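Uncharacterized protein (Legionella longbeachae NSW150, PDB 4JZA) probably removes the 3-phosphate from phosphatidylinositol 3-phosphate, presumably acting on host phosphoinositide lipids during infection. Local coordinates at residues Val49-Asp61 and Lys74-Thr88. Sequence-based numbering, arbitrary orientation.
Sequences VDSLHKAFYFLID and KQTLKAYVDECKLAT
Segment 49-61 of helix 41-62 runs antiparallel to helix 74-87, with 179° between their N-to-C directions and 10.6 Å between axes at closest approach, Val-49 set against Lys-85 and Ile-60 against Lys-74. Asp-82 OD1 is gripped by two donors of the facing helix. His-53 NE2 donates to it over 2.7 Å at 155°, the oxygen near the imidazole plane, while Tyr-57 OH donates from 2.6 Å, well out of the carboxylate plane; these bonds fix the tyrosine hydroxyl's position and would hold the imidazole in its orientation. Lys-85 CG is anti to the backbone N (chi1 -175°), which carries the extended chain across His-53, CD lying over one ring face 3.8 Å from the centroid (CH-pi). Its NZ reaches Asp-50 OD1 at 2.9 Å, and Lys-54 NZ, bound to Asp-50 OD2, completes a salt-bridge network. Lys-78 CG makes a looser, off-centre CH-pi contact with the Tyr-57 ring, and its NZ bridges to Asp-61 OD1 at 3.2 Å. On the buried side, Ile-60 CD1 meets Leu-77 CD1 at 3.9 Å, and Phe-56 CZ lies 4.1 Å from Leu-77 CB. With helix 95-116 touching Phe-56 and Leu-77, these consecutive antiparallel helices form a helical hairpin within a larger bundle.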
ATOM      1  N   VAL A  49      11.495   8.803   4.974  1.00 36.44           N
ATOM      2  CA  VAL A  49      12.013   8.289   6.216  1.00 37.51           C
ATOM      3  C   VAL A  49      10.996   8.506   7.329  1.00 39.57           C
ATOM      4  O   VAL A  49      10.626   7.562   8.033  1.00 39.31           O
ATOM      5  CB  VAL A  49      13.363   8.924   6.614  1.00 37.54           C
ATOM      6  CG1 VAL A  49      13.750   8.524   8.027  1.00 37.67           C
ATOM      7  CG2 VAL A  49      14.469   8.471   5.682  1.00 35.97           C
ATOM      8  N   ASP A  50      10.537   9.742   7.472  1.00 42.64           N
ATOM      9  CA  ASP A  50       9.655  10.113   8.569  1.00 45.79           C
ATOM     10  C   ASP A  50       8.370   9.324   8.498  1.00 41.72           C
ATOM     11  O   ASP A  50       7.899   8.795   9.483  1.00 48.53           O
ATOM     12  CB  ASP A  50       9.411  11.634   8.548  1.00 51.35           C
ATOM     13  CG  ASP A  50       8.436  12.127   9.645  1.00 55.89           C
ATOM     14  OD1 ASP A  50       8.699  12.024  10.865  1.00 66.41           O
ATOM     15  OD2 ASP A  50       7.399  12.674   9.272  1.00 58.29           O
ATOM     16  N   SER A  51       7.816   9.178   7.325  1.00 40.71           N
ATOM     17  CA  SER A  51       6.537   8.467   7.214  1.00 39.92           C
ATOM     18  C   SER A  51       6.640   6.993   7.587  1.00 37.97           C
ATOM     19  O   SER A  51       5.705   6.442   8.145  1.00 40.25           O
ATOM     20  CB  SER A  51       5.971   8.598   5.794  1.00 39.01           C
ATOM     21  OG  SER A  51       4.625   8.210   5.752  1.00 38.49           O
ATOM     22  N   LEU A  52       7.750   6.357   7.234  1.00 35.84           N
ATOM     23  CA  LEU A  52       7.937   4.946   7.521  1.00 36.21           C
ATOM     24  C   LEU A  52       8.230   4.712   8.998  1.00 36.55           C
ATOM     25  O   LEU A  52       7.864   3.665   9.585  1.00 36.69           O
ATOM     26  CB  LEU A  52       9.048   4.349   6.635  1.00 35.42           C
ATOM     27  CG  LEU A  52       8.711   4.269   5.149  1.00 36.47           C
ATOM     28  CD1 LEU A  52       9.903   3.747   4.396  1.00 36.19           C
ATOM     29  CD2 LEU A  52       7.507   3.390   4.851  1.00 37.18           C
ATOM     30  N   HIS A  53       8.934   5.671   9.575  1.00 36.31           N
ATOM     31  CA  HIS A  53       9.165   5.711  11.006  1.00 37.69           C
ATOM     32  C   HIS A  53       7.784   5.738  11.636  1.00 38.15           C
ATOM     33  O   HIS A  53       7.430   4.795  12.340  1.00 34.79           O
ATOM     34  CB  HIS A  53      10.043   6.934  11.349  1.00 40.03           C
ATOM     35  CG  HIS A  53      10.274   7.141  12.787  1.00 41.06           C
ATOM     36  ND1 HIS A  53       9.464   7.936  13.555  1.00 48.12           N
ATOM     37  CD2 HIS A  53      11.207   6.639  13.619  1.00 45.67           C
ATOM     38  CE1 HIS A  53       9.894   7.930  14.806  1.00 48.97           C
ATOM     39  NE2 HIS A  53      10.977   7.177  14.862  1.00 47.11           N
ATOM     40  N   LYS A  54       6.960   6.744  11.332  1.00 38.69           N
ATOM     41  CA  LYS A  54       5.589   6.703  11.862  1.00 43.24           C
ATOM     42  C   LYS A  54       4.855   5.408  11.503  1.00 42.85           C
ATOM     43  O   LYS A  54       4.043   4.948  12.272  1.00 50.45           O
ATOM     44  CB  LYS A  54       4.756   7.869  11.366  1.00 48.12           C
ATOM     45  CG  LYS A  54       4.979   9.157  12.138  1.00 48.74           C
ATOM     46  CD  LYS A  54       4.591  10.364  11.298  1.00 49.47           C
ATOM     47  CE  LYS A  54       5.056  11.628  11.984  1.00 55.07           C
ATOM     48  NZ  LYS A  54       5.369  12.678  10.990  1.00 59.64           N
ATOM     49  N   ALA A  55       5.137   4.787  10.372  1.00 39.38           N
ATOM     50  CA  ALA A  55       4.449   3.554  10.086  1.00 41.62           C
ATOM     51  C   ALA A  55       4.882   2.424  11.000  1.00 43.20           C
ATOM     52  O   ALA A  55       4.079   1.527  11.314  1.00 38.57           O
ATOM     53  CB  ALA A  55       4.630   3.146   8.642  1.00 41.34           C
ATOM     54  N   PHE A  56       6.155   2.424  11.390  1.00 45.15           N
ATOM     55  CA  PHE A  56       6.583   1.443  12.400  1.00 48.13           C
ATOM     56  C   PHE A  56       5.803   1.630  13.700  1.00 44.46           C
ATOM     57  O   PHE A  56       5.330   0.642  14.266  1.00 40.13           O
ATOM     58  CB  PHE A  56       8.076   1.483  12.711  1.00 51.45           C
ATOM     59  CG  PHE A  56       8.514   0.452  13.714  1.00 56.33           C
ATOM     60  CD1 PHE A  56       7.652  -0.351  14.344  1.00 67.13           C
ATOM     61  CD2 PHE A  56       9.785   0.263  13.953  1.00 64.85           C
ATOM     62  CE1 PHE A  56       8.062  -1.297  15.254  1.00 66.57           C
ATOM     63  CE2 PHE A  56      10.206  -0.709  14.837  1.00 65.42           C
ATOM     64  CZ  PHE A  56       9.342  -1.471  15.492  1.00 60.32           C
ATOM     65  N   TYR A  57       5.679   2.874  14.159  1.00 43.16           N
ATOM     66  CA  TYR A  57       4.937   3.157  15.361  1.00 43.68           C
ATOM     67  C   TYR A  57       3.490   2.730  15.235  1.00 44.98           C
ATOM     68  O   TYR A  57       2.957   2.118  16.156  1.00 49.68           O
ATOM     69  CB  TYR A  57       5.015   4.627  15.756  1.00 42.99           C
ATOM     70  CG  TYR A  57       6.252   4.942  16.541  1.00 43.21           C
ATOM     71  CD1 TYR A  57       7.499   4.855  15.957  1.00 42.04           C
ATOM     72  CD2 TYR A  57       6.179   5.300  17.885  1.00 45.07           C
ATOM     73  CE1 TYR A  57       8.651   5.146  16.665  1.00 43.41           C
ATOM     74  CE2 TYR A  57       7.325   5.594  18.614  1.00 46.21           C
ATOM     75  CZ  TYR A  57       8.564   5.526  17.993  1.00 46.44           C
ATOM     76  OH  TYR A  57       9.729   5.827  18.695  1.00 48.93           O
ATOM     77  N   PHE A  58       2.848   2.997  14.107  1.00 41.89           N
ATOM     78  CA  PHE A  58       1.488   2.518  13.961  1.00 39.12           C
ATOM     79  C   PHE A  58       1.430   1.013  14.144  1.00 39.84           C
ATOM     80  O   PHE A  58       0.502   0.465  14.751  1.00 42.21           O
ATOM     81  CB  PHE A  58       0.970   2.844  12.586  1.00 39.26           C
ATOM     82  CG  PHE A  58      -0.489   2.559  12.413  1.00 37.17           C
ATOM     83  CD1 PHE A  58      -0.904   1.323  11.999  1.00 35.12           C
ATOM     84  CD2 PHE A  58      -1.423   3.545  12.645  1.00 37.75           C
ATOM     85  CE1 PHE A  58      -2.218   1.052  11.850  1.00 34.13           C
ATOM     86  CE2 PHE A  58      -2.759   3.288  12.493  1.00 37.28           C
ATOM     87  CZ  PHE A  58      -3.151   2.039  12.092  1.00 37.37           C
ATOM     88  N   LEU A  59       2.405   0.337  13.574  1.00 40.32           N
ATOM     89  CA  LEU A  59       2.431  -1.125  13.537  1.00 41.67           C
ATOM     90  C   LEU A  59       2.527  -1.672  14.936  1.00 44.21           C
ATOM     91  O   LEU A  59       1.793  -2.593  15.321  1.00 42.37           O
ATOM     92  CB  LEU A  59       3.615  -1.581  12.675  1.00 39.81           C
ATOM     93  CG  LEU A  59       3.868  -3.069  12.567  1.00 41.23           C
ATOM     94  CD1 LEU A  59       2.706  -3.842  11.978  1.00 40.96           C
ATOM     95  CD2 LEU A  59       5.146  -3.281  11.771  1.00 40.24           C
ATOM     96  N   ILE A  60       3.432  -1.095  15.715  1.00 48.36           N
ATOM     97  CA  ILE A  60       3.722  -1.637  17.030  1.00 51.73           C
ATOM     98  C   ILE A  60       2.598  -1.349  18.016  1.00 52.27           C
ATOM     99  O   ILE A  60       2.316  -2.172  18.890  1.00 53.48           O
ATOM    100  CB  ILE A  60       5.113  -1.213  17.546  1.00 53.14           C
ATOM    101  CG1 ILE A  60       5.561  -2.142  18.673  1.00 58.88           C
ATOM    102  CG2 ILE A  60       5.130   0.233  17.984  1.00 52.11           C
ATOM    103  CD1 ILE A  60       7.068  -2.162  18.884  1.00 63.85           C
ATOM    104  N   ASP A  61       1.949  -0.202  17.859  1.00 48.57           N
ATOM    105  CA  ASP A  61       0.800   0.143  18.676  1.00 46.23           C
ATOM    106  C   ASP A  61      -0.458  -0.659  18.238  1.00 47.36           C
ATOM    107  O   ASP A  61      -1.326  -0.900  19.028  1.00 46.38           O
ATOM    108  CB  ASP A  61       0.527   1.668  18.622  1.00 47.48           C
ATOM    109  CG  ASP A  61       1.648   2.517  19.288  1.00 48.49           C
ATOM    110  OD1 ASP A  61       2.506   1.946  19.991  1.00 48.24           O
ATOM    111  OD2 ASP A  61       1.688   3.748  19.092  1.00 46.45           O
ATOM    112  N   LYS A  74       8.857  -3.373  23.610  1.00 47.84           N
ATOM    113  CA  LYS A  74       8.457  -2.282  22.776  1.00 50.20           C
ATOM    114  C   LYS A  74       9.405  -1.099  22.957  1.00 49.81           C
ATOM    115  O   LYS A  74       9.843  -0.469  21.998  1.00 49.58           O
ATOM    116  CB  LYS A  74       7.037  -1.872  23.108  1.00 55.64           C
ATOM    117  CG  LYS A  74       5.995  -2.905  22.698  1.00 59.98           C
ATOM    118  CD  LYS A  74       4.595  -2.348  22.897  1.00 64.80           C
ATOM    119  CE  LYS A  74       3.574  -3.468  23.055  1.00 74.28           C
ATOM    120  NZ  LYS A  74       2.250  -3.075  22.496  1.00 77.71           N
ATOM    121  N   GLN A  75       9.751  -0.806  24.184  1.00 46.60           N
ATOM    122  CA  GLN A  75      10.572   0.343  24.379  1.00 50.96           C
ATOM    123  C   GLN A  75      11.968   0.164  23.706  1.00 48.63           C
ATOM    124  O   GLN A  75      12.492   1.068  23.050  1.00 46.03           O
ATOM    125  CB  GLN A  75      10.567   0.650  25.855  1.00 57.68           C
ATOM    126  CG  GLN A  75      11.716   1.456  26.370  1.00 70.44           C
ATOM    127  CD  GLN A  75      11.987   1.150  27.848  1.00 87.37           C
ATOM    128  OE1 GLN A  75      11.505   0.138  28.431  1.00 77.79           O
ATOM    129  NE2 GLN A  75      12.789   2.017  28.461  1.00 95.15           N
ATOM    130  N   THR A  76      12.557  -1.018  23.789  1.00 47.21           N
ATOM    131  CA  THR A  76      13.817  -1.229  23.107  1.00 42.67           C
ATOM    132  C   THR A  76      13.666  -1.081  21.582  1.00 42.17           C
ATOM    133  O   THR A  76      14.523  -0.455  20.963  1.00 38.89           O
ATOM    134  CB  THR A  76      14.414  -2.595  23.419  1.00 45.38           C
ATOM    135  OG1 THR A  76      14.800  -2.676  24.807  1.00 46.10           O
ATOM    136  CG2 THR A  76      15.637  -2.833  22.545  1.00 44.90           C
ATOM    137  N   LEU A  77      12.609  -1.645  20.982  1.00 38.34           N
ATOM    138  CA  LEU A  77      12.397  -1.496  19.544  1.00 38.23           C
ATOM    139  C   LEU A  77      12.257  -0.068  19.088  1.00 41.57           C
ATOM    140  O   LEU A  77      12.906   0.390  18.140  1.00 45.12           O
ATOM    141  CB  LEU A  77      11.151  -2.229  19.109  1.00 40.38           C
ATOM    142  CG  LEU A  77      11.241  -3.739  19.383  1.00 44.40           C
ATOM    143  CD1 LEU A  77      10.197  -4.551  18.639  1.00 44.13           C
ATOM    144  CD2 LEU A  77      12.611  -4.289  19.049  1.00 44.82           C
ATOM    145  N   LYS A  78      11.420   0.671  19.774  1.00 45.31           N
ATOM    146  CA  LYS A  78      11.197   2.052  19.420  1.00 45.64           C
ATOM    147  C   LYS A  78      12.465   2.858  19.590  1.00 44.41           C
ATOM    148  O   LYS A  78      12.742   3.749  18.823  1.00 49.73           O
ATOM    149  CB  LYS A  78      10.096   2.643  20.285  1.00 48.54           C
ATOM    150  CG  LYS A  78       8.709   2.166  19.943  1.00 50.37           C
ATOM    151  CD  LYS A  78       7.737   2.621  21.016  1.00 52.46           C
ATOM    152  CE  LYS A  78       6.324   2.387  20.520  1.00 58.92           C
ATOM    153  NZ  LYS A  78       5.250   2.703  21.502  1.00 60.26           N
ATOM    154  N   ALA A  79      13.234   2.601  20.616  1.00 43.95           N
ATOM    155  CA  ALA A  79      14.470   3.356  20.733  1.00 45.87           C
ATOM    156  C   ALA A  79      15.378   3.031  19.525  1.00 46.25           C
ATOM    157  O   ALA A  79      15.996   3.948  18.968  1.00 48.52           O
ATOM    158  CB  ALA A  79      15.171   3.095  22.062  1.00 42.17           C
ATOM    159  N   TYR A  80      15.426   1.766  19.102  1.00 43.09           N
ATOM    160  CA  TYR A  80      16.298   1.369  17.973  1.00 48.16           C
ATOM    161  C   TYR A  80      15.869   2.033  16.677  1.00 44.69           C
ATOM    162  O   TYR A  80      16.646   2.582  15.928  1.00 49.38           O
ATOM    163  CB  TYR A  80      16.327  -0.164  17.785  1.00 49.27           C
ATOM    164  CG  TYR A  80      17.077  -0.628  16.554  1.00 49.84           C
ATOM    165  CD1 TYR A  80      18.447  -0.496  16.462  1.00 50.19           C
ATOM    166  CD2 TYR A  80      16.405  -1.214  15.486  1.00 53.32           C
ATOM    167  CE1 TYR A  80      19.134  -0.919  15.341  1.00 51.30           C
ATOM    168  CE2 TYR A  80      17.078  -1.647  14.356  1.00 51.32           C
ATOM    169  CZ  TYR A  80      18.447  -1.488  14.284  1.00 52.04           C
ATOM    170  OH  TYR A  80      19.146  -1.886  13.150  1.00 52.51           O
ATOM    171  N   VAL A  81      14.596   2.013  16.443  1.00 43.95           N
ATOM    172  CA  VAL A  81      14.031   2.694  15.304  1.00 41.15           C
ATOM    173  C   VAL A  81      14.221   4.170  15.315  1.00 39.74           C
ATOM    174  O   VAL A  81      14.508   4.735  14.289  1.00 39.60           O
ATOM    175  CB  VAL A  81      12.579   2.321  15.228  1.00 40.83           C
ATOM    176  CG1 VAL A  81      11.816   3.284  14.392  1.00 47.18           C
ATOM    177  CG2 VAL A  81      12.565   0.944  14.632  1.00 40.84           C
ATOM    178  N   ASP A  82      14.096   4.793  16.472  1.00 41.13           N
ATOM    179  CA  ASP A  82      14.475   6.189  16.628  1.00 41.24           C
ATOM    180  C   ASP A  82      15.931   6.472  16.312  1.00 42.67           C
ATOM    181  O   ASP A  82      16.230   7.542  15.738  1.00 41.68           O
ATOM    182  CB  ASP A  82      14.148   6.712  18.028  1.00 42.48           C
ATOM    183  CG  ASP A  82      12.634   6.845  18.282  1.00 45.29           C
ATOM    184  OD1 ASP A  82      11.809   6.744  17.370  1.00 51.36           O
ATOM    185  OD2 ASP A  82      12.228   7.081  19.401  1.00 46.66           O
ATOM    186  N   GLU A  83      16.844   5.558  16.648  1.00 44.67           N
ATOM    187  CA  GLU A  83      18.244   5.825  16.352  1.00 49.67           C
ATOM    188  C   GLU A  83      18.469   5.689  14.869  1.00 48.78           C
ATOM    189  O   GLU A  83      19.240   6.476  14.310  1.00 48.51           O
ATOM    190  CB  GLU A  83      19.231   4.958  17.143  1.00 54.81           C
ATOM    191  CG  GLU A  83      19.456   5.471  18.569  1.00 67.33           C
ATOM    192  CD  GLU A  83      20.505   4.662  19.366  1.00 77.64           C
ATOM    193  OE1 GLU A  83      21.656   4.572  18.846  1.00 77.14           O
ATOM    194  OE2 GLU A  83      20.187   4.135  20.495  1.00 68.40           O
ATOM    195  N   CYS A  84      17.810   4.708  14.236  1.00 46.09           N
ATOM    196  CA  CYS A  84      17.984   4.483  12.792  1.00 46.38           C
ATOM    197  C   CYS A  84      17.553   5.737  12.056  1.00 47.94           C
ATOM    198  O   CYS A  84      18.153   6.123  11.057  1.00 49.41           O
ATOM    199  CB  CYS A  84      17.143   3.319  12.288  1.00 45.39           C
ATOM    200  SG  CYS A  84      17.624   1.686  12.879  0.96 46.63           S
ATOM    201  N   LYS A  85      16.485   6.352  12.546  1.00 48.22           N
ATOM    202  CA  LYS A  85      15.989   7.574  11.962  1.00 51.01           C
ATOM    203  C   LYS A  85      16.938   8.732  12.171  1.00 50.83           C
ATOM    204  O   LYS A  85      17.126   9.524  11.267  1.00 48.96           O
ATOM    205  CB  LYS A  85      14.612   7.988  12.505  1.00 49.16           C
ATOM    206  CG  LYS A  85      14.110   9.218  11.749  1.00 48.94           C
ATOM    207  CD  LYS A  85      12.761   9.722  12.178  1.00 51.44           C
ATOM    208  CE  LYS A  85      12.677  11.178  11.752  1.00 52.48           C
ATOM    209  NZ  LYS A  85      11.355  11.715  12.092  1.00 55.82           N
ATOM    210  N   LEU A  86      17.500   8.850  13.363  1.00 55.09           N
ATOM    211  CA  LEU A  86      18.431   9.936  13.633  1.00 58.53           C
ATOM    212  C   LEU A  86      19.704   9.827  12.749  1.00 58.38           C
ATOM    213  O   LEU A  86      20.265  10.817  12.345  1.00 59.45           O
ATOM    214  CB  LEU A  86      18.796   9.962  15.108  1.00 60.85           C
ATOM    215  CG  LEU A  86      19.659  11.157  15.474  1.00 63.17           C
ATOM    216  CD1 LEU A  86      18.783  12.395  15.594  1.00 63.96           C
ATOM    217  CD2 LEU A  86      20.406  10.844  16.759  1.00 67.11           C
ATOM    218  N   ALA A  87      20.140   8.622  12.437  1.00 55.26           N
ATOM    219  CA  ALA A  87      21.252   8.453  11.540  1.00 56.86           C
ATOM    220  C   ALA A  87      21.015   8.992  10.112  1.00 56.36           C
ATOM    221  O   ALA A  87      21.979   9.296   9.410  1.00 55.96           O
ATOM    222  CB  ALA A  87      21.647   6.979  11.494  1.00 57.17           C
ATOM    223  N   THR A  88      19.763   9.103   9.678  1.00 53.45           N
ATOM    224  CA  THR A  88      19.467   9.691   8.366  1.00 53.75           C
ATOM    225  C   THR A  88      19.374  11.242   8.341  1.00 55.11           C
ATOM    226  O   THR A  88      19.294  11.822   7.277  1.00 54.73           O
ATOM    227  CB  THR A  88      18.147   9.145   7.818  1.00 52.96           C
ATOM    228  OG1 THR A  88      17.065   9.751   8.542  1.00 51.53           O
ATOM    229  CG2 THR A  88      18.092   7.579   7.876  1.00 47.76           C
TER